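Transcription regulator, Crp family (Thermus thermophilus, PDB 4EV0) activates transcription from a set of promoters in a cAMP-dependent manner, binding DNA as a homodimer through a winged helix-turn-helix domain. Local coordinates at residues 15-18 with 19-23; 74-77 with 78-82; 103-106 with 107-111; 121-124 with 125-128. All coordinates share one frame; numbering follows the deposited sequence.

Contact 1: 15-18 with 19-23; sequences VDLA and LSYFQ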
loop_
_atom_site.group_PDB
_atom_site.type_symbol
_atom_site.label_atom_id
_atom_site.label_comp_id
_atom_site.label_asym_id
_atom_site.label_seq_id
_atom_site.Cartn_x
_atom_site.Cartn_y
_atom_site.Cartn_z
ATOM N N VAL B 15 -7.056 26.994 -16.932
ATOM C CA VAL B 15 -7.507 26.800 -15.559
ATOM C C VAL B 15 -8.877 27.477 -15.347
ATOM O O VAL B 15 -9.787 26.899 -14.748
ATOM C CB VAL B 15 -6.466 27.349 -14.540
ATOM C CG1 VAL B 15 -6.946 27.168 -13.109
ATOM C CG2 VAL B 15 -5.109 26.682 -14.746
ATOM N N ASP B 16 -9.012 28.700 -15.848
ATOM C CA ASP B 16 -10.270 29.426 -15.764
ATOM C C ASP B 16 -11.374 28.641 -16.472
ATOM O O ASP B 16 -12.485 28.491 -15.961
ATOM C CB ASP B 16 -10.113 30.813 -16.393
ATOM C CG ASP B 16 -9.004 31.626 -15.744
ATOM O OD1 ASP B 16 -8.657 31.339 -14.575
ATOM O OD2 ASP B 16 -8.480 32.552 -16.401
ATOM N N LEU B 17 -11.037 28.123 -17.643
ATOM C CA LEU B 17 -11.949 27.303 -18.422
ATOM C C LEU B 17 -12.427 26.096 -17.616
ATOM O O LEU B 17 -13.624 25.827 -17.531
ATOM C CB LEU B 17 -11.235 26.855 -19.706
ATOM C CG LEU B 17 -11.941 26.181 -20.885
ATOM C CD1 LEU B 17 -11.028 26.253 -22.108
ATOM C CD2 LEU B 17 -12.280 24.728 -20.593
ATOM N N ALA B 18 -11.482 25.375 -17.025
ATOM C CA ALA B 18 -11.806 24.184 -16.241
ATOM C C ALA B 18 -12.699 24.497 -15.026
ATOM O O ALA B 18 -13.695 23.811 -14.784
ATOM C CB ALA B 18 -10.525 23.459 -15.820
ATOM N N LEU B 19 -12.363 25.551 -14.289
ATOM C CA LEU B 19 -13.114 25.927 -13.093
ATOM C C LEU B 19 -14.590 26.239 -13.354
ATOM O O LEU B 19 -15.408 26.189 -12.430
ATOM C CB LEU B 19 -12.444 27.120 -12.410
ATOM C CG LEU B 19 -11.168 26.728 -11.666
ATOM C CD1 LEU B 19 -10.452 27.950 -11.122
ATOM C CD2 LEU B 19 -11.518 25.758 -10.550
ATOM N N SER B 20 -14.927 26.550 -14.610
ATOM C CA SER B 20 -16.283 26.988 -14.960
ATOM C C SER B 20 -17.283 25.833 -14.992
ATOM O O SER B 20 -18.498 26.058 -15.044
ATOM C CB SER B 20 -16.295 27.751 -16.293
ATOM O OG SER B 20 -16.113 26.892 -17.412
ATOM N N TYR B 21 -16.764 24.602 -14.968
ATOM C CA TYR B 21 -17.612 23.408 -14.936
ATOM C C TYR B 21 -18.046 23.022 -13.500
ATOM O O TYR B 21 -18.901 22.153 -13.298
ATOM C CB TYR B 21 -16.891 22.244 -15.619
ATOM C CG TYR B 21 -16.766 22.366 -17.126
ATOM C CD1 TYR B 21 -15.819 23.206 -17.708
ATOM C CD2 TYR B 21 -17.569 21.609 -17.972
ATOM C CE1 TYR B 21 -15.696 23.307 -19.091
ATOM C CE2 TYR B 21 -17.452 21.703 -19.354
ATOM C CZ TYR B 21 -16.517 22.554 -19.905
ATOM O OH TYR B 21 -16.405 22.650 -21.278
ATOM N N PHE B 22 -17.448 23.685 -12.512
ATOM C CA PHE B 22 -17.645 23.339 -11.107
ATOM C C PHE B 22 -18.873 24.029 -10.485
ATOM O O PHE B 22 -19.369 25.040 -10.992
ATOM C CB PHE B 22 -16.398 23.693 -10.306
ATOM C CG PHE B 22 -15.272 22.736 -10.490
ATOM C CD1 PHE B 22 -14.573 22.684 -11.686
ATOM C CD2 PHE B 22 -14.892 21.888 -9.460
ATOM C CE1 PHE B 22 -13.515 21.784 -11.850
ATOM C CE2 PHE B 22 -13.848 20.999 -9.623
ATOM C CZ PHE B 22 -13.162 20.951 -10.816
ATOM N N GLN B 23 -19.360 23.455 -9.392
ATOM C CA GLN B 23 -20.489 24.005 -8.658
ATOM C C GLN B 23 -20.058 24.184 -7.213
ATOM O O GLN B 23 -19.316 23.356 -6.664
ATOM C CB GLN B 23 -21.694 23.069 -8.760
ATOM C CG GLN B 23 -22.036 22.734 -10.209
ATOM C CD GLN B 23 -23.341 21.976 -10.388
ATOM O OE1 GLN B 23 -24.173 21.902 -9.480
ATOM N NE2 GLN B 23 -23.524 21.406 -11.582
#
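Ser20 grips the carbonyl oxygen of Leu17 twice. Its OG gives the shorter bond, 2.7 Å to Leu17 O, tilted only modestly from the carbonyl plane; its backbone N reaches the same oxygen at 3.3 Å from well above that plane. The hydroxyl can do this because chi1 of 73° tucks OG between the backbone N and the carbonyl carbon of its own residue, facing back along the chain. One residue earlier, Leu19 N still makes an i to i+4 bond of 2.9 Å to Val15 O, whereas Tyr21 N binds Ala18 O, three residues back, and Leu19 to Phe22 form a type I beta turn. Both aromatic rings bring an edge to these carbonyls: Tyr21 CD1 lies 3.4 Å from Leu17 O, and Phe22 CD1 is equally near Ala18 O. Beyond the polar groups, Leu17 CD2 lies alongside Tyr21 CE1 at 4.0 Å, and the side chains of Val15 and Leu19 run side by side. The turn thus leads helix 12-19 into strand 23-27, with Phe7 against Ala18 and Leu19, Tyr21 resting on Leu108 of helix 102-111, and Phe22 packed on Leu98 and Leu100 of strand 95-101.

Contact 2: 74-77 with 78-82; sequences FGEM and SLLDE. With CMP (adenosine-3',5'-cyclic-monophosphate), chain G.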
loop_
_atom_site.group_PDB
_atom_site.type_symbol
_atom_site.label_atom_id
_atom_site.label_comp_id
_atom_site.label_asym_id
_atom_site.label_seq_id
_atom_site.Cartn_x
_atom_site.Cartn_y
_atom_site.Cartn_z
ATOM N N PHE B 74 -10.688 15.260 -3.647
ATOM C CA PHE B 74 -11.208 13.965 -3.183
ATOM C C PHE B 74 -12.524 13.566 -3.855
ATOM O O PHE B 74 -13.226 14.413 -4.404
ATOM C CB PHE B 74 -11.377 13.940 -1.662
ATOM C CG PHE B 74 -12.382 14.938 -1.137
ATOM C CD1 PHE B 74 -12.035 16.277 -0.974
ATOM C CD2 PHE B 74 -13.673 14.536 -0.802
ATOM C CE1 PHE B 74 -12.958 17.201 -0.480
ATOM C CE2 PHE B 74 -14.600 15.450 -0.312
ATOM C CZ PHE B 74 -14.237 16.783 -0.144
ATOM N N GLY B 75 -12.851 12.276 -3.789
ATOM C CA GLY B 75 -14.099 11.754 -4.314
ATOM C C GLY B 75 -14.062 11.439 -5.802
ATOM O O GLY B 75 -15.106 11.362 -6.472
ATOM N N GLU B 76 -12.858 11.246 -6.328
ATOM C CA GLU B 76 -12.685 11.029 -7.764
ATOM C C GLU B 76 -12.975 9.584 -8.193
ATOM O O GLU B 76 -13.219 9.315 -9.361
ATOM C CB GLU B 76 -11.288 11.476 -8.213
ATOM C CG GLU B 76 -10.143 10.549 -7.794
ATOM C CD GLU B 76 -9.856 10.535 -6.281
ATOM O OE1 GLU B 76 -10.174 11.520 -5.567
ATOM O OE2 GLU B 76 -9.297 9.522 -5.801
ATOM N N MET B 77 -12.974 8.656 -7.248
ATOM C CA MET B 77 -13.153 7.252 -7.595
ATOM C C MET B 77 -14.596 6.931 -8.002
ATOM O O MET B 77 -14.822 6.325 -9.047
ATOM C CB MET B 77 -12.626 6.343 -6.479
ATOM C CG MET B 77 -11.108 6.480 -6.284
ATOM S SD MET B 77 -10.394 5.973 -4.673
ATOM C CE MET B 77 -10.912 4.274 -4.530
ATOM N N SER B 78 -15.568 7.353 -7.196
ATOM C CA SER B 78 -16.971 7.142 -7.538
ATOM C C SER B 78 -17.318 7.921 -8.802
ATOM O O SER B 78 -18.105 7.461 -9.629
ATOM C CB SER B 78 -17.883 7.544 -6.384
ATOM O OG SER B 78 -17.630 6.736 -5.242
ATOM N N LEU B 79 -16.698 9.085 -8.960
ATOM C CA LEU B 79 -16.835 9.855 -10.190
ATOM C C LEU B 79 -16.409 9.054 -11.426
ATOM O O LEU B 79 -17.055 9.100 -12.474
ATOM C CB LEU B 79 -16.028 11.156 -10.118
ATOM C CG LEU B 79 -16.134 11.927 -11.441
ATOM C CD1 LEU B 79 -16.896 13.239 -11.265
ATOM C CD2 LEU B 79 -14.777 12.145 -12.096
ATOM N N LEU B 80 -15.319 8.314 -11.282
ATOM C CA LEU B 80 -14.722 7.602 -12.396
ATOM C C LEU B 80 -15.394 6.273 -12.698
ATOM O O LEU B 80 -15.706 5.998 -13.854
ATOM C CB LEU B 80 -13.230 7.401 -12.138
ATOM C CG LEU B 80 -12.377 8.661 -12.271
ATOM C CD1 LEU B 80 -11.023 8.450 -11.603
ATOM C CD2 LEU B 80 -12.219 9.046 -13.759
ATOM N N ASP B 81 -15.624 5.456 -11.670
ATOM C CA ASP B 81 -16.100 4.081 -11.876
ATOM C C ASP B 81 -17.558 3.832 -11.469
ATOM O O ASP B 81 -18.081 2.729 -11.662
ATOM C CB ASP B 81 -15.175 3.067 -11.180
ATOM C CG ASP B 81 -15.079 3.279 -9.669
ATOM O OD1 ASP B 81 -16.004 3.910 -9.085
ATOM O OD2 ASP B 81 -14.070 2.803 -9.061
ATOM N N GLU B 82 -18.191 4.856 -10.898
ATOM C CA GLU B 82 -19.580 4.777 -10.424
ATOM C C GLU B 82 -19.751 3.763 -9.286
ATOM O O GLU B 82 -20.868 3.361 -8.970
ATOM C CB GLU B 82 -20.575 4.502 -11.579
ATOM C CG GLU B 82 -20.352 5.355 -12.850
ATOM C CD GLU B 82 -21.427 5.150 -13.947
ATOM O OE1 GLU B 82 -21.062 4.857 -15.111
ATOM O OE2 GLU B 82 -22.634 5.305 -13.660
HETATM P P CMP G . -14.295 8.212 -3.569
HETATM O O1P CMP G . -15.260 8.789 -4.562
HETATM O O2P CMP G . -14.026 6.725 -3.593
HETATM O "O5'" CMP G . -14.698 8.667 -2.074
HETATM C "C5'" CMP G . -13.728 8.709 -1.028
HETATM C "C4'" CMP G . -12.475 9.313 -1.561
HETATM O "O4'" CMP G . -11.362 9.164 -0.658
HETATM C "C3'" CMP G . -11.961 8.663 -2.807
HETATM O "O3'" CMP G . -12.827 8.865 -3.906
HETATM C "C2'" CMP G . -10.581 9.285 -2.911
HETATM O "O2'" CMP G . -10.663 10.638 -3.320
HETATM C "C1'" CMP G . -10.171 9.261 -1.428
HETATM N N9 CMP G . -9.313 8.111 -1.127
HETATM C C8 CMP G . -9.631 6.808 -1.231
HETATM N N7 CMP G . -8.552 6.046 -0.895
HETATM C C5 CMP G . -7.538 6.875 -0.572
HETATM C C6 CMP G . -6.132 6.733 -0.110
HETATM N N6 CMP G . -5.587 5.498 0.067
HETATM N N1 CMP G . -5.425 7.875 0.113
HETATM C C2 CMP G . -5.957 9.095 -0.068
HETATM N N3 CMP G . -7.233 9.294 -0.472
HETATM C C4 CMP G . -8.047 8.241 -0.733
#
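Gly75 opens the cyclic nucleotide site and passes Gly75 O within 3.7 Å of Leu79 N, at the start of the short helix 76-81. Its positive phi, 84°, turns the chain out of the strand ending at Phe74 and directs Gly75 N at the ribose, where it donates to CMP O2' at 2.8 Å. The same hydroxyl donates to Glu76 OE1, at a very short 2.5 Å, so two bonds grip O2', one accepted and one donated. Glu76 reaches it by folding back: chi1 of 74° sets CG between the backbone N and the carbonyl carbon, and the chain bends again at chi2. The other carboxylate oxygen, OE2, forms a salt bridge with Arg126. With alanine replacing the glutamate, the ribose hydroxyl is likely to lose its acceptor and Arg126 its countercharge. The backbone oxygen of Glu76 receives a weak bond from Leu80 N, and the Leu80 side chain lies against Glu76 O, with CG 3.1 Å away. Met77 lays SD 3.6 Å from CMP C8, while its N makes a weak bond to CMP O3'. Met77 O accepts a nearly straight bond from Asp81 N at 2.9 Å. Next, Ser78 N donates to CMP O1P at 3.0 Å, which brings the helix's N-terminal end to the phosphate, as in the phosphate-binding cassette of this domain family. Strand 42-46 flanks Phe74 and Leu79, Tyr105 of helix 102-111 meets Leu79 and Leu80, and Leu123 of helix 114-135 packs against Glu76 and Leu80; Asp81 OD2 salt-bridges Arg128 of the second subunit.

Contact 3: 103-106 with 107-111; sequences EDYL and ALIRR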
loop_
_atom_site.group_PDB
_atom_site.type_symbol
_atom_site.label_atom_id
_atom_site.label_comp_id
_atom_site.label_asym_id
_atom_site.label_seq_id
_atom_site.Cartn_x
_atom_site.Cartn_y
_atom_site.Cartn_z
ATOM N N GLU B 103 -21.285 14.171 -15.456
ATOM C CA GLU B 103 -21.630 14.656 -16.790
ATOM C C GLU B 103 -20.825 15.901 -17.163
ATOM O O GLU B 103 -20.481 16.095 -18.328
ATOM C CB GLU B 103 -23.136 14.928 -16.921
ATOM C CG GLU B 103 -24.017 13.691 -16.773
ATOM C CD GLU B 103 -23.502 12.505 -17.583
ATOM O OE1 GLU B 103 -23.704 12.485 -18.821
ATOM O OE2 GLU B 103 -22.884 11.593 -16.978
ATOM N N ASP B 104 -20.515 16.738 -16.176
ATOM C CA ASP B 104 -19.749 17.948 -16.454
ATOM C C ASP B 104 -18.271 17.643 -16.616
ATOM O O ASP B 104 -17.571 18.309 -17.383
ATOM C CB ASP B 104 -19.971 18.995 -15.372
ATOM C CG ASP B 104 -21.384 19.532 -15.373
ATOM O OD1 ASP B 104 -21.877 19.917 -16.459
ATOM O OD2 ASP B 104 -22.004 19.558 -14.290
ATOM N N TYR B 105 -17.809 16.625 -15.896
ATOM C CA TYR B 105 -16.454 16.138 -16.042
ATOM C C TYR B 105 -16.231 15.575 -17.458
ATOM O O TYR B 105 -15.213 15.859 -18.092
ATOM C CB TYR B 105 -16.167 15.086 -14.959
ATOM C CG TYR B 105 -15.113 14.087 -15.335
ATOM C CD1 TYR B 105 -13.767 14.338 -15.080
ATOM C CD2 TYR B 105 -15.456 12.889 -15.941
ATOM C CE1 TYR B 105 -12.791 13.424 -15.428
ATOM C CE2 TYR B 105 -14.480 11.956 -16.299
ATOM C CZ TYR B 105 -13.149 12.229 -16.036
ATOM O OH TYR B 105 -12.182 11.311 -16.392
ATOM N N LEU B 106 -17.197 14.794 -17.941
ATOM C CA LEU B 106 -17.129 14.169 -19.264
ATOM C C LEU B 106 -17.026 15.184 -20.406
ATOM O O LEU B 106 -16.342 14.954 -21.409
ATOM C CB LEU B 106 -18.346 13.264 -19.490
ATOM C CG LEU B 106 -18.305 11.952 -18.706
ATOM C CD1 LEU B 106 -19.499 11.084 -19.053
ATOM C CD2 LEU B 106 -17.013 11.226 -18.998
ATOM N N ALA B 107 -17.712 16.307 -20.256
ATOM C CA ALA B 107 -17.635 17.346 -21.271
ATOM C C ALA B 107 -16.330 18.135 -21.123
ATOM O O ALA B 107 -15.775 18.616 -22.117
ATOM C CB ALA B 107 -18.865 18.270 -21.218
ATOM N N LEU B 108 -15.835 18.256 -19.890
ATOM C CA LEU B 108 -14.596 18.999 -19.648
ATOM C C LEU B 108 -13.345 18.337 -20.252
ATOM O O LEU B 108 -12.527 19.003 -20.890
ATOM C CB LEU B 108 -14.379 19.245 -18.155
ATOM C CG LEU B 108 -13.002 19.819 -17.785
ATOM C CD1 LEU B 108 -12.772 21.161 -18.484
ATOM C CD2 LEU B 108 -12.848 19.961 -16.263
ATOM N N ILE B 109 -13.183 17.035 -20.037
ATOM C CA ILE B 109 -11.978 16.358 -20.524
ATOM C C ILE B 109 -11.928 16.329 -22.049
ATOM O O ILE B 109 -10.852 16.227 -22.628
ATOM C CB ILE B 109 -11.800 14.945 -19.934
ATOM C CG1 ILE B 109 -12.906 14.008 -20.404
ATOM C CG2 ILE B 109 -11.750 15.012 -18.411
ATOM C CD1 ILE B 109 -12.646 12.571 -20.057
ATOM N N ARG B 110 -13.093 16.457 -22.689
ATOM C CA ARG B 110 -13.168 16.549 -24.155
ATOM C C ARG B 110 -12.517 17.829 -24.660
ATOM O O ARG B 110 -11.977 17.865 -25.762
ATOM C CB ARG B 110 -14.610 16.467 -24.648
ATOM C CG ARG B 110 -15.156 15.058 -24.723
ATOM C CD ARG B 110 -16.538 15.037 -25.384
ATOM N NE ARG B 110 -16.735 13.791 -26.126
ATOM C CZ ARG B 110 -17.596 13.635 -27.130
ATOM N NH1 ARG B 110 -18.357 14.651 -27.518
ATOM N NH2 ARG B 110 -17.695 12.463 -27.744
ATOM N N ARG B 111 -12.576 18.872 -23.840
ATOM C CA ARG B 111 -11.857 20.110 -24.114
ATOM C C ARG B 111 -10.435 20.119 -23.523
ATOM O O ARG B 111 -9.522 20.654 -24.151
ATOM C CB ARG B 111 -12.658 21.332 -23.639
ATOM C CG ARG B 111 -13.760 21.753 -24.622
ATOM C CD ARG B 111 -13.603 23.200 -25.077
ATOM N NE ARG B 111 -14.143 24.129 -24.088
ATOM C CZ ARG B 111 -14.328 25.431 -24.297
ATOM N NH1 ARG B 111 -14.014 25.976 -25.468
ATOM N NH2 ARG B 111 -14.834 26.195 -23.334
#
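Tyr105 and Ile109 meet one turn apart on the same face of helix 102-111, and their side chains slant across one another. The closest touch joins ring atom CE1 of Tyr105 to CG2 of Ile109, at 3.5 Å, with the methyl approaching the ring at an angle. Further out, Ile109 CD1 lies 3.9 Å from Tyr105 OH, so the isoleucine follows the ring from its side to its phenol end. Tyr105 swings its ring along the helix toward Ile109 because CG stands anti to the backbone N, chi1 154°. Beneath the pair, Ile109 N donates to Tyr105 O at 3.0 Å with an N-H...O angle of 163°, the i to i+4 bond of an alpha helix, and Leu108 N does likewise to Asp104 O. In this cyclic nucleotide-binding domain the helix follows the beta strands directly and precedes the long helix 114-135, whose Ala116 touches both Tyr105 and Ile109. Were Ile109 cut back to alanine, a gap would probably open beside Tyr105 CE1 and His117 of the second subunit would lose packing. What positions the ring from outside is in part that subunit: Tyr105 OH is hydrogen-bonded to ND1 of its His117, and the same histidine packs on Ile109. Within the chain, Leu79 and Leu80 of helix 76-81 also press against the ring.

Contact 4: 121-124 with 125-128; sequences ALLA and RRLR. With CMP (adenosine-3',5'-cyclic-monophosphate), chain G.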
loop_
_atom_site.group_PDB
_atom_site.type_symbol
_atom_site.label_atom_id
_atom_site.label_comp_id
_atom_site.label_asym_id
_atom_site.label_seq_id
_atom_site.Cartn_x
_atom_site.Cartn_y
_atom_site.Cartn_z
ATOM N N ALA B 121 -2.587 10.539 -12.716
ATOM C CA ALA B 121 -1.298 10.777 -12.054
ATOM C C ALA B 121 -1.440 10.871 -10.528
ATOM O O ALA B 121 -0.586 10.379 -9.769
ATOM C CB ALA B 121 -0.637 12.039 -12.611
ATOM N N LEU B 122 -2.518 11.515 -10.094
ATOM C CA LEU B 122 -2.795 11.670 -8.674
ATOM C C LEU B 122 -3.081 10.336 -8.012
ATOM O O LEU B 122 -2.584 10.058 -6.919
ATOM C CB LEU B 122 -3.959 12.649 -8.453
ATOM C CG LEU B 122 -3.462 14.094 -8.524
ATOM C CD1 LEU B 122 -4.601 15.119 -8.456
ATOM C CD2 LEU B 122 -2.435 14.329 -7.402
ATOM N N LEU B 123 -3.899 9.526 -8.673
ATOM C CA LEU B 123 -4.165 8.167 -8.231
ATOM C C LEU B 123 -2.875 7.324 -8.235
ATOM O O LEU B 123 -2.668 6.462 -7.371
ATOM C CB LEU B 123 -5.227 7.517 -9.122
ATOM C CG LEU B 123 -6.636 8.082 -8.897
ATOM C CD1 LEU B 123 -7.613 7.502 -9.920
ATOM C CD2 LEU B 123 -7.127 7.827 -7.470
ATOM N N ALA B 124 -2.010 7.576 -9.209
ATOM C CA ALA B 124 -0.744 6.865 -9.250
ATOM C C ALA B 124 0.102 7.265 -8.048
ATOM O O ALA B 124 0.693 6.411 -7.418
ATOM C CB ALA B 124 -0.009 7.117 -10.568
ATOM N N ARG B 125 0.126 8.555 -7.728
ATOM C CA ARG B 125 0.834 9.072 -6.558
ATOM C C ARG B 125 0.331 8.421 -5.267
ATOM O O ARG B 125 1.117 8.108 -4.373
ATOM C CB ARG B 125 0.699 10.608 -6.495
ATOM C CG ARG B 125 1.288 11.314 -5.251
ATOM C CD ARG B 125 2.827 11.253 -5.202
ATOM N NE ARG B 125 3.404 11.003 -6.527
ATOM C CZ ARG B 125 4.369 10.115 -6.780
ATOM N NH1 ARG B 125 4.898 9.387 -5.793
ATOM N NH2 ARG B 125 4.806 9.961 -8.028
ATOM N N ARG B 126 -0.979 8.205 -5.194
ATOM C CA ARG B 126 -1.612 7.616 -4.018
ATOM C C ARG B 126 -1.317 6.129 -3.888
ATOM O O ARG B 126 -1.175 5.612 -2.785
ATOM C CB ARG B 126 -3.126 7.848 -4.049
ATOM C CG ARG B 126 -3.565 9.173 -3.435
ATOM C CD ARG B 126 -4.941 9.595 -3.952
ATOM N NE ARG B 126 -5.325 10.925 -3.474
ATOM C CZ ARG B 126 -6.484 11.514 -3.749
ATOM N NH1 ARG B 126 -7.375 10.888 -4.504
ATOM N NH2 ARG B 126 -6.754 12.725 -3.268
ATOM N N LEU B 127 -1.230 5.443 -5.020
ATOM C CA LEU B 127 -0.910 4.016 -5.014
ATOM C C LEU B 127 0.542 3.769 -4.603
ATOM O O LEU B 127 0.870 2.721 -4.051
ATOM C CB LEU B 127 -1.216 3.376 -6.379
ATOM C CG LEU B 127 -2.663 2.983 -6.708
ATOM C CD1 LEU B 127 -2.844 2.938 -8.213
ATOM C CD2 LEU B 127 -3.038 1.637 -6.106
ATOM N N ARG B 128 1.404 4.742 -4.869
ATOM C CA ARG B 128 2.790 4.655 -4.446
ATOM C C ARG B 128 2.925 4.832 -2.935
ATOM O O ARG B 128 3.689 4.123 -2.279
ATOM C CB ARG B 128 3.648 5.660 -5.212
ATOM C CG ARG B 128 3.934 5.202 -6.628
ATOM C CD ARG B 128 5.021 6.025 -7.291
ATOM N NE ARG B 128 5.074 5.804 -8.734
ATOM C CZ ARG B 128 5.794 4.845 -9.316
ATOM N NH1 ARG B 128 6.523 4.008 -8.581
ATOM N NH2 ARG B 128 5.778 4.721 -10.641
HETATM P P CMP G . -14.295 8.212 -3.569
HETATM O O1P CMP G . -15.260 8.789 -4.562
HETATM O O2P CMP G . -14.026 6.725 -3.593
HETATM O "O5'" CMP G . -14.698 8.667 -2.074
HETATM C "C5'" CMP G . -13.728 8.709 -1.028
HETATM C "C4'" CMP G . -12.475 9.313 -1.561
HETATM O "O4'" CMP G . -11.362 9.164 -0.658
HETATM C "C3'" CMP G . -11.961 8.663 -2.807
HETATM O "O3'" CMP G . -12.827 8.865 -3.906
HETATM C "C2'" CMP G . -10.581 9.285 -2.911
HETATM O "O2'" CMP G . -10.663 10.638 -3.320
HETATM C "C1'" CMP G . -10.171 9.261 -1.428
HETATM N N9 CMP G . -9.313 8.111 -1.127
HETATM C C8 CMP G . -9.631 6.808 -1.231
HETATM N N7 CMP G . -8.552 6.046 -0.895
HETATM C C5 CMP G . -7.538 6.875 -0.572
HETATM C C6 CMP G . -6.132 6.733 -0.110
HETATM N N6 CMP G . -5.587 5.498 0.067
HETATM N N1 CMP G . -5.425 7.875 0.113
HETATM C C2 CMP G . -5.957 9.095 -0.068
HETATM N N3 CMP G . -7.233 9.294 -0.472
HETATM C C4 CMP G . -8.047 8.241 -0.733
#
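Leu123 and Arg126 lie on one flank of helix 114-135, the long helix that joins the cyclic nucleotide-binding domain to the DNA-binding part in the Crp family and pairs with its mate in the dimer. CD2 of Leu123 approaches the guanidinium of Arg126 at its edge, 4.3 Å from NH1 and near the plane of the group. The arginine is extended from CG to NE, which carries its charged end off the helix and into the cAMP pocket. There one face of the guanidinium lies toward the adenine: CMP N3 sits 3.9 Å above the plane, offset toward the rim, and NH1 is 3.5 Å from the ribose O2'. The group's rotation is probably fixed by its polar partners on the protein, Glu76 at NH1 and Leu73 O, to which NH2 donates. Leu127 turns to another side, laying CG 3.5 Å from the carbonyl oxygen of Leu123 and packing on Met77 of the second subunit. Arg128 is likewise stretched out, but toward the partner: its NE meets Asp81 of the second subunit, and its NH1 is hydrogen-bonded to Glu84 O of that subunit. The chain of Arg125 is bent instead, and its end leads away from the preceding turn. Four successive i to i+4 bonds carry these side chains, from Arg125 N to Ala121 O at 2.8 Å through Arg128 N to Ala124 O at 3.1 Å, and CG of Arg128 comes within 3.5 Å of Ala124 O.

In the fold
The four sites show how one kind of local helical contact changes character with its place in the fold. Contact 1 is a surface turn where carbonyls are met by a hydroxyl and ring edges; contact 2 is buried and largely spent on the nucleotide; contacts 3 and 4 are partly buried, the former mostly apolar, the latter carrying arginines that serve different partners, the nucleotide site of their own chain and the second subunit. Contacts 1 and 3 touch through Tyr21 and Leu108, contacts 2 and 3 through Leu80 and Tyr105. Contacts 2 and 4 share cAMP and the Glu76-Arg126 salt bridge. All but contact 1 also meet the second subunit.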